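Local coordinates for putative curved DNA-binding protein (Chaetomium thermophilum var. thermophilum DSM 1495, PDB 4IPA) that probably acts in ribosome biogenesis as an Arx1 protein built on a methionine aminopeptidase-like fold, with DNA binding a more tentative assignment, at residues A[77-83]-A[119-125]; A[35-39]-A[63-68]. All coordinates share one frame; numbering follows the deposited sequence.

Both contacts belong to the same half of the M24-type fold: contact 1 pairs two strands of its three-stranded antiparallel sheet, and contact 2 packs together the two helices, 23-46 and 53-69, that lie against that sheet. Contact 1 is largely buried and rests on backbone hydrogen bonds with polar side chains and waters fitted around them. Contact 2 is apolar where it meets the sheet and charged toward solvent, where Lys-38 crosses the carboxylate of Glu-67. Their centres are about 9 Å apart, and they meet directly: Ser-36 hydrogen-bonds to the backbone of Ala-122, Lys-79 reaches the carbonyl of Leu-68, and Met-64 packs on strand 115-124.

Contact 1: residues A[77-83]-A[119-125]; sequences TNKGFSH and QLGAQID
Strands 79-81 and 119-124 run antiparallel at 167°, Gly-80 N donating to Gln-123 O (2.9 Å) before the register slips by one residue at a classic beta bulge, where Ser-82 and His-83 both face Gly-121. Gly-121 O accepts from Ser-82 N at 2.9 Å and, more loosely, from His-83 N at 3.2 Å, both donors standing over the same face of its carbonyl plane. Gly-121 N answers by donating to His-83 O (3.0 Å). At the bulge the imidazole of His-83 turns one face to the aliphatic part of Gln-119, whose CG sits 3.9 Å from the ring centroid in a CH-pi contact. Ser-82 OG, set between its own N and carbonyl carbon (chi1 65°), swings over strand 119-124 to within 3.1 Å of Ala-122 O; Thr-129 O on the next strand competes for the same proton. Gln-123 leaves the strand extended but bends at chi2 (-82°), which lays its amide beside the backbone of Lys-79 and Gly-80. Its OE1 accepts from Gly-126 N, while NE2 donates to a water that in turn donates to Phe-81 O. At the far end Asp-125 N bonds to Asn-78 O, and a second water links Asn-78 N to Asp-125 OD1 (2.7 Å from the water), leaving OD2 to its salt bridge with Lys-28. Lys-79 leads away from the pairing to carbonyls of Leu-68 and Val-71 around the end of helix 53-69, whose dipole would favour the positive charge. Paired amides, two bridging waters and the folded side chain of Gln-123 thus supply partners for polar groups in a mostly buried edge of the sheet, and the chain turns a corner at the bulge, where Gly-121 still bonds through both its N and its O.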
ATOM      1  N   THR A  77     -16.321  18.201   9.802  1.00 50.53           N
ATOM      2  CA  THR A  77     -15.687  16.893   9.866  1.00 46.10           C
ATOM      3  C   THR A  77     -14.419  16.864   9.014  1.00 35.75           C
ATOM      4  O   THR A  77     -14.501  16.965   7.790  1.00 36.16           O
ATOM      5  CB  THR A  77     -16.641  15.782   9.377  1.00 50.81           C
ATOM      6  OG1 THR A  77     -17.838  15.783  10.169  1.00 50.34           O
ATOM      7  CG2 THR A  77     -15.963  14.417   9.481  1.00 41.58           C
ATOM      8  N   ASN A  78     -13.259  16.743   9.664  1.00 31.08           N
ATOM      9  CA  ASN A  78     -11.977  16.613   8.963  1.00 30.37           C
ATOM     10  C   ASN A  78     -11.994  15.461   7.973  1.00 28.43           C
ATOM     11  O   ASN A  78     -12.638  14.438   8.209  1.00 28.45           O
ATOM     12  CB  ASN A  78     -10.832  16.393   9.953  1.00 30.42           C
ATOM     13  CG  ASN A  78     -10.697  17.529  10.956  1.00 39.87           C
ATOM     14  OD1 ASN A  78     -10.799  18.709  10.596  1.00 38.28           O
ATOM     15  ND2 ASN A  78     -10.476  17.179  12.227  1.00 33.43           N
ATOM     16  N   LYS A  79     -11.284  15.627   6.866  1.00 27.07           N
ATOM     17  CA  LYS A  79     -11.212  14.597   5.842  1.00 24.22           C
ATOM     18  C   LYS A  79     -10.182  15.038   4.818  1.00 25.64           C
ATOM     19  O   LYS A  79      -9.836  16.213   4.770  1.00 24.24           O
ATOM     20  CB  LYS A  79     -12.572  14.430   5.173  1.00 22.06           C
ATOM     21  CG  LYS A  79     -12.969  15.632   4.347  1.00 25.75           C
ATOM     22  CD  LYS A  79     -14.437  15.608   3.973  1.00 28.83           C
ATOM     23  CE  LYS A  79     -14.827  16.898   3.254  1.00 25.12           C
ATOM     24  NZ  LYS A  79     -16.209  16.848   2.742  1.00 33.14           N
ATOM     25  N   GLY A  80      -9.693  14.100   4.010  1.00 19.80           N
ATOM     26  CA  GLY A  80      -8.679  14.408   3.019  1.00 22.65           C
ATOM     27  C   GLY A  80      -8.036  13.158   2.437  1.00 22.52           C
ATOM     28  O   GLY A  80      -8.620  12.076   2.496  1.00 21.43           O
ATOM     29  N   PHE A  81      -6.843  13.312   1.865  1.00 18.08           N
ATOM     30  CA  PHE A  81      -6.061  12.175   1.373  1.00 19.88           C
ATOM     31  C   PHE A  81      -5.461  11.361   2.539  1.00 21.62           C
ATOM     32  O   PHE A  81      -4.986  11.930   3.513  1.00 21.07           O
ATOM     33  CB  PHE A  81      -4.893  12.666   0.507  1.00 19.26           C
ATOM     34  CG  PHE A  81      -5.301  13.287  -0.800  1.00 24.32           C
ATOM     35  CD1 PHE A  81      -5.879  14.555  -0.840  1.00 22.41           C
ATOM     36  CD2 PHE A  81      -5.080  12.618  -1.998  1.00 19.67           C
ATOM     37  CE1 PHE A  81      -6.241  15.134  -2.049  1.00 22.35           C
ATOM     38  CE2 PHE A  81      -5.444  13.197  -3.212  1.00 19.80           C
ATOM     39  CZ  PHE A  81      -6.025  14.453  -3.235  1.00 20.65           C
ATOM     40  N   SER A  82      -5.473  10.037   2.434  1.00 20.14           N
ATOM     41  CA  SER A  82      -4.600   9.216   3.259  1.00 17.55           C
ATOM     42  C   SER A  82      -3.325   8.923   2.454  1.00 16.54           C
ATOM     43  O   SER A  82      -2.319   8.496   3.001  1.00 15.98           O
ATOM     44  CB  SER A  82      -5.284   7.904   3.675  1.00 15.92           C
ATOM     45  OG  SER A  82      -5.552   7.073   2.548  1.00 17.80           O
ATOM     46  N   HIS A  83      -3.366   9.168   1.147  1.00 17.05           N
ATOM     47  CA  HIS A  83      -2.211   8.871   0.288  1.00 14.34           C
ATOM     48  C   HIS A  83      -2.429   9.480  -1.075  1.00 15.28           C
ATOM     49  O   HIS A  83      -3.473   9.249  -1.695  1.00 16.79           O
ATOM     50  CB  HIS A  83      -2.021   7.360   0.131  1.00 14.44           C
ATOM     51  CG  HIS A  83      -0.651   6.950  -0.330  1.00 15.54           C
ATOM     52  ND1 HIS A  83      -0.246   7.031  -1.650  1.00 14.02           N
ATOM     53  CD2 HIS A  83       0.398   6.415   0.351  1.00 14.22           C
ATOM     54  CE1 HIS A  83       0.993   6.583  -1.757  1.00 15.90           C
ATOM     55  NE2 HIS A  83       1.412   6.206  -0.557  1.00 13.43           N
ATOM     56  N   GLN A 119      -1.302   3.271  -6.190  1.00 15.14           N
ATOM     57  CA  GLN A 119      -1.531   3.334  -4.759  1.00 14.86           C
ATOM     58  C   GLN A 119      -2.029   4.725  -4.418  1.00 16.42           C
ATOM     59  O   GLN A 119      -1.427   5.736  -4.804  1.00 14.61           O
ATOM     60  CB  GLN A 119      -0.250   3.007  -3.994  1.00 12.69           C
ATOM     61  CG  GLN A 119      -0.323   3.187  -2.479  1.00 12.69           C
ATOM     62  CD  GLN A 119       0.854   2.497  -1.780  1.00 18.41           C
ATOM     63  OE1 GLN A 119       1.282   2.890  -0.687  1.00 15.18           O
ATOM     64  NE2 GLN A 119       1.383   1.459  -2.425  1.00 14.91           N
ATOM     65  N   LEU A 120      -3.142   4.767  -3.702  1.00 14.79           N
ATOM     66  CA  LEU A 120      -3.747   6.029  -3.333  1.00 17.38           C
ATOM     67  C   LEU A 120      -4.666   5.759  -2.166  1.00 15.63           C
ATOM     68  O   LEU A 120      -4.848   4.610  -1.781  1.00 18.38           O
ATOM     69  CB  LEU A 120      -4.531   6.597  -4.516  1.00 15.23           C
ATOM     70  CG  LEU A 120      -5.615   5.713  -5.128  1.00 17.20           C
ATOM     71  CD1 LEU A 120      -6.941   5.906  -4.408  1.00 17.14           C
ATOM     72  CD2 LEU A 120      -5.768   6.032  -6.628  1.00 16.78           C
ATOM     73  N   GLY A 121      -5.242   6.804  -1.594  1.00 15.99           N
ATOM     74  CA  GLY A 121      -6.204   6.596  -0.535  1.00 16.14           C
ATOM     75  C   GLY A 121      -6.833   7.842   0.033  1.00 21.40           C
ATOM     76  O   GLY A 121      -6.293   8.951  -0.088  1.00 21.22           O
ATOM     77  N   ALA A 122      -7.986   7.636   0.662  1.00 17.10           N
ATOM     78  CA  ALA A 122      -8.726   8.698   1.314  1.00 18.16           C
ATOM     79  C   ALA A 122      -8.809   8.503   2.820  1.00 21.00           C
ATOM     80  O   ALA A 122      -8.479   7.443   3.360  1.00 21.96           O
ATOM     81  CB  ALA A 122     -10.137   8.807   0.738  1.00 23.79           C
ATOM     82  N   GLN A 123      -9.356   9.524   3.467  1.00 19.70           N
ATOM     83  CA  GLN A 123      -9.210   9.738   4.888  1.00 21.89           C
ATOM     84  C   GLN A 123     -10.471  10.474   5.387  1.00 22.14           C
ATOM     85  O   GLN A 123     -10.779  11.565   4.901  1.00 21.23           O
ATOM     86  CB  GLN A 123      -7.964  10.613   5.030  1.00 21.21           C
ATOM     87  CG  GLN A 123      -7.540  10.948   6.359  1.00 17.65           C
ATOM     88  CD  GLN A 123      -8.312  12.099   6.931  1.00 22.05           C
ATOM     89  OE1 GLN A 123      -9.230  11.887   7.717  1.00 20.20           O
ATOM     90  NE2 GLN A 123      -7.930  13.338   6.565  1.00 18.19           N
ATOM     91  N   ILE A 124     -11.210   9.874   6.322  1.00 23.48           N
ATOM     92  CA  ILE A 124     -12.334  10.569   6.983  1.00 23.60           C
ATOM     93  C   ILE A 124     -12.187  10.624   8.505  1.00 21.80           C
ATOM     94  O   ILE A 124     -12.159   9.590   9.166  1.00 24.87           O
ATOM     95  CB  ILE A 124     -13.730   9.960   6.663  1.00 22.73           C
ATOM     96  CG1 ILE A 124     -14.148  10.266   5.231  1.00 23.49           C
ATOM     97  CG2 ILE A 124     -14.792  10.564   7.594  1.00 22.65           C
ATOM     98  CD1 ILE A 124     -13.820   9.184   4.292  1.00 33.10           C
ATOM     99  N   ASP A 125     -12.130  11.840   9.042  1.00 23.34           N
ATOM    100  CA  ASP A 125     -11.987  12.097  10.473  1.00 21.51           C
ATOM    101  C   ASP A 125     -10.793  11.370  11.066  1.00 22.85           C
ATOM    102  O   ASP A 125     -10.846  10.890  12.198  1.00 22.10           O
ATOM    103  CB  ASP A 125     -13.267  11.756  11.240  1.00 23.79           C
ATOM    104  CG  ASP A 125     -13.234  12.252  12.694  1.00 27.47           C
ATOM    105  OD1 ASP A 125     -12.655  13.327  12.957  1.00 27.57           O
ATOM    106  OD2 ASP A 125     -13.798  11.571  13.577  1.00 28.05           O
TER
HETATM  107  O   HOH W   1     -13.614  15.805  12.297  1.00 40.35           O
HETATM  108  O   HOH W   2      -5.616  14.272   4.927  1.00 19.50           O

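Contact 2: residues A[35-39]-A[63-68]; sequences ISEKV and LMEEEL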
ATOM      1  N   ILE A  35     -14.469   5.562  -1.359  1.00 22.95           N
ATOM      2  CA  ILE A  35     -13.862   6.621  -2.150  1.00 22.92           C
ATOM      3  C   ILE A  35     -12.563   6.136  -2.790  1.00 21.83           C
ATOM      4  O   ILE A  35     -12.346   6.349  -3.978  1.00 22.00           O
ATOM      5  CB  ILE A  35     -13.594   7.912  -1.337  1.00 24.61           C
ATOM      6  CG1 ILE A  35     -14.899   8.674  -1.077  1.00 25.88           C
ATOM      7  CG2 ILE A  35     -12.647   8.823  -2.103  1.00 19.04           C
ATOM      8  CD1 ILE A  35     -14.766   9.854  -0.105  1.00 26.59           C
ATOM      9  N   SER A  36     -11.706   5.478  -2.013  1.00 20.37           N
ATOM     10  CA  SER A  36     -10.407   5.052  -2.547  1.00 18.68           C
ATOM     11  C   SER A  36     -10.592   4.051  -3.672  1.00 18.69           C
ATOM     12  O   SER A  36      -9.911   4.126  -4.676  1.00 18.46           O
ATOM     13  CB  SER A  36      -9.521   4.434  -1.465  1.00 17.18           C
ATOM     14  OG  SER A  36      -9.519   5.224  -0.295  1.00 19.64           O
ATOM     15  N   GLU A  37     -11.519   3.115  -3.505  1.00 15.91           N
ATOM     16  CA  GLU A  37     -11.724   2.102  -4.531  1.00 21.50           C
ATOM     17  C   GLU A  37     -12.295   2.704  -5.812  1.00 18.00           C
ATOM     18  O   GLU A  37     -11.942   2.276  -6.908  1.00 17.15           O
ATOM     19  CB  GLU A  37     -12.599   0.948  -4.022  1.00 20.25           C
ATOM     20  CG  GLU A  37     -11.929   0.120  -2.917  1.00 21.55           C
ATOM     21  CD  GLU A  37     -12.816  -1.018  -2.414  1.00 29.12           C
ATOM     22  OE1 GLU A  37     -14.010  -1.064  -2.799  1.00 33.16           O
ATOM     23  OE2 GLU A  37     -12.325  -1.874  -1.639  1.00 28.71           O
ATOM     24  N   LYS A  38     -13.161   3.700  -5.667  1.00 16.36           N
ATOM     25  CA  LYS A  38     -13.731   4.379  -6.832  1.00 18.42           C
ATOM     26  C   LYS A  38     -12.675   5.210  -7.572  1.00 22.45           C
ATOM     27  O   LYS A  38     -12.625   5.194  -8.800  1.00 24.42           O
ATOM     28  CB  LYS A  38     -14.931   5.242  -6.440  1.00 24.01           C
ATOM     29  CG  LYS A  38     -15.346   6.262  -7.507  1.00 34.43           C
ATOM     30  CD  LYS A  38     -16.767   6.773  -7.276  1.00 42.56           C
ATOM     31  CE  LYS A  38     -17.784   5.619  -7.353  1.00 50.96           C
ATOM     32  NZ  LYS A  38     -19.214   6.030  -7.128  1.00 57.29           N
ATOM     33  N   VAL A  39     -11.819   5.917  -6.831  1.00 20.87           N
ATOM     34  CA  VAL A  39     -10.735   6.671  -7.474  1.00 24.05           C
ATOM     35  C   VAL A  39      -9.715   5.723  -8.104  1.00 20.59           C
ATOM     36  O   VAL A  39      -9.155   6.006  -9.166  1.00 18.70           O
ATOM     37  CB  VAL A  39     -10.016   7.640  -6.511  1.00 18.56           C
ATOM     38  CG1 VAL A  39      -8.847   8.315  -7.222  1.00 16.65           C
ATOM     39  CG2 VAL A  39     -11.003   8.696  -5.962  1.00 20.80           C
ATOM     40  N   LEU A  63      -9.929  13.956  -8.767  1.00 21.03           N
ATOM     41  CA  LEU A  63     -11.012  13.075  -8.465  1.00 22.84           C
ATOM     42  C   LEU A  63     -11.236  12.819  -6.998  1.00 23.07           C
ATOM     43  O   LEU A  63     -12.341  12.755  -6.578  1.00 24.54           O
ATOM     44  CB  LEU A  63     -10.782  11.776  -9.128  1.00 23.10           C
ATOM     45  CG  LEU A  63     -11.406  11.890 -10.454  1.00 35.31           C
ATOM     46  CD1 LEU A  63     -10.781  10.895 -11.385  1.00 37.74           C
ATOM     47  CD2 LEU A  63     -12.843  11.569 -10.152  1.00 30.27           C
ATOM     48  N   MET A  64     -10.166  12.652  -6.252  1.00 20.30           N
ATOM     49  CA  MET A  64     -10.225  12.393  -4.858  1.00 20.82           C
ATOM     50  C   MET A  64     -10.843  13.549  -4.129  1.00 24.15           C
ATOM     51  O   MET A  64     -11.658  13.384  -3.271  1.00 23.77           O
ATOM     52  CB  MET A  64      -8.839  12.163  -4.313  1.00 17.94           C
ATOM     53  CG  MET A  64      -8.756  11.892  -2.841  1.00 20.98           C
ATOM     54  SD  MET A  64      -9.304  10.247  -2.419  1.00 24.87           S
ATOM     55  CE  MET A  64      -7.891   9.322  -2.819  1.00 18.72           C
ATOM     56  N   GLU A  65     -10.429  14.729  -4.493  1.00 23.80           N
ATOM     57  CA  GLU A  65     -11.016  15.896  -3.850  1.00 26.20           C
ATOM     58  C   GLU A  65     -12.508  16.045  -4.167  1.00 27.35           C
ATOM     59  O   GLU A  65     -13.302  16.314  -3.269  1.00 30.45           O
ATOM     60  CB  GLU A  65     -10.233  17.160  -4.180  1.00 25.79           C
ATOM     61  CG  GLU A  65      -8.828  17.153  -3.611  1.00 31.51           C
ATOM     62  CD  GLU A  65      -8.125  18.494  -3.776  1.00 40.76           C
ATOM     63  OE1 GLU A  65      -8.730  19.428  -4.348  1.00 44.02           O
ATOM     64  OE2 GLU A  65      -6.969  18.618  -3.325  1.00 38.04           O
ATOM     65  N   GLU A  66     -12.894  15.847  -5.425  1.00 26.42           N
ATOM     66  CA  GLU A  66     -14.312  15.869  -5.785  1.00 32.19           C
ATOM     67  C   GLU A  66     -15.099  14.857  -4.945  1.00 31.83           C
ATOM     68  O   GLU A  66     -16.121  15.197  -4.340  1.00 31.99           O
ATOM     69  CB  GLU A  66     -14.520  15.567  -7.273  1.00 28.09           C
ATOM     70  CG  GLU A  66     -13.901  16.580  -8.234  1.00 36.49           C
ATOM     71  CD  GLU A  66     -13.828  16.061  -9.678  1.00 44.23           C
ATOM     72  OE1 GLU A  66     -14.441  15.009  -9.979  1.00 46.64           O
ATOM     73  OE2 GLU A  66     -13.154  16.703 -10.516  1.00 46.96           O
ATOM     74  N   GLU A  67     -14.621  13.615  -4.916  1.00 29.85           N
ATOM     75  CA  GLU A  67     -15.295  12.563  -4.153  1.00 28.04           C
ATOM     76  C   GLU A  67     -15.401  12.972  -2.699  1.00 29.80           C
ATOM     77  O   GLU A  67     -16.446  12.798  -2.074  1.00 32.80           O
ATOM     78  CB  GLU A  67     -14.568  11.223  -4.271  1.00 21.64           C
ATOM     79  CG  GLU A  67     -14.670  10.575  -5.634  1.00 30.07           C
ATOM     80  CD  GLU A  67     -16.118  10.388  -6.073  1.00 37.41           C
ATOM     81  OE1 GLU A  67     -16.981  10.087  -5.219  1.00 38.08           O
ATOM     82  OE2 GLU A  67     -16.398  10.555  -7.274  1.00 43.72           O
ATOM     83  N   LEU A  68     -14.316  13.533  -2.171  1.00 30.14           N
ATOM     84  CA  LEU A  68     -14.264  13.937  -0.767  1.00 30.38           C
ATOM     85  C   LEU A  68     -15.286  15.033  -0.474  1.00 31.05           C
ATOM     86  O   LEU A  68     -15.944  15.019   0.562  1.00 31.23           O
ATOM     87  CB  LEU A  68     -12.845  14.393  -0.375  1.00 24.69           C
ATOM     88  CG  LEU A  68     -11.842  13.264  -0.104  1.00 25.43           C
ATOM     89  CD1 LEU A  68     -10.440  13.770   0.085  1.00 19.62           C
ATOM     90  CD2 LEU A  68     -12.280  12.458   1.120  1.00 26.49           C
TER
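The carboxylate of Glu-67 is the flat group that meets the opposing helix: the aliphatic CD of Lys-38 lies over one of its faces, 3.8 Å from OE2 and nearly as close to the other oxygen. OE2 also takes a salt bridge from Lys-70, a turn further along the chain. Lys-38 bends at chi3 (-61°), and its NZ ends 5.0 Å from Glu-67 OE1, near enough for attraction but not an ion pair in contact. Beneath this charged rim, helix segments 35-39 and 63-68 run roughly antiparallel at 141°, their axes 9.9 Å apart. Ile-35 and Val-39, one turn apart, present a ridge to the second helix. The CG2 branch of Ile-35 wedges between Met-64 SD (3.6 Å) and Glu-67 CB, and its longer arm passes the Glu-67 side chain in the opposite direction until CD1 meets Leu-68 CD2 at 3.8 Å. Val-39 uses both methyls: CG2 rests against Met-64 CA (3.9 Å) and the CG of Glu-67, whereas CG1 turns to the CB of Leu-63. Met-64 leaves its helix to the side of the interface, and bends at chi2 and chi3 bring its thioether to Ile-35, crossing that side chain at about a right angle. On the side away from Lys-38 and the Glu-67 carboxylate the sheet adjoins the pair, with Ile-35 on Ala-122, Val-39 on Leu-120, and Met-64 touching both of these as well as Phe-81. The contact therefore changes character with depth: branched aliphatic groups and a folded methionine join the two helices to the sheet by dispersion and exclusion of water, Glu-67 CB and CG continue the apolar packing, and at the surface the carboxylate has its OE2 paired with Lys-70, while its attraction to Lys-38 is probably modest.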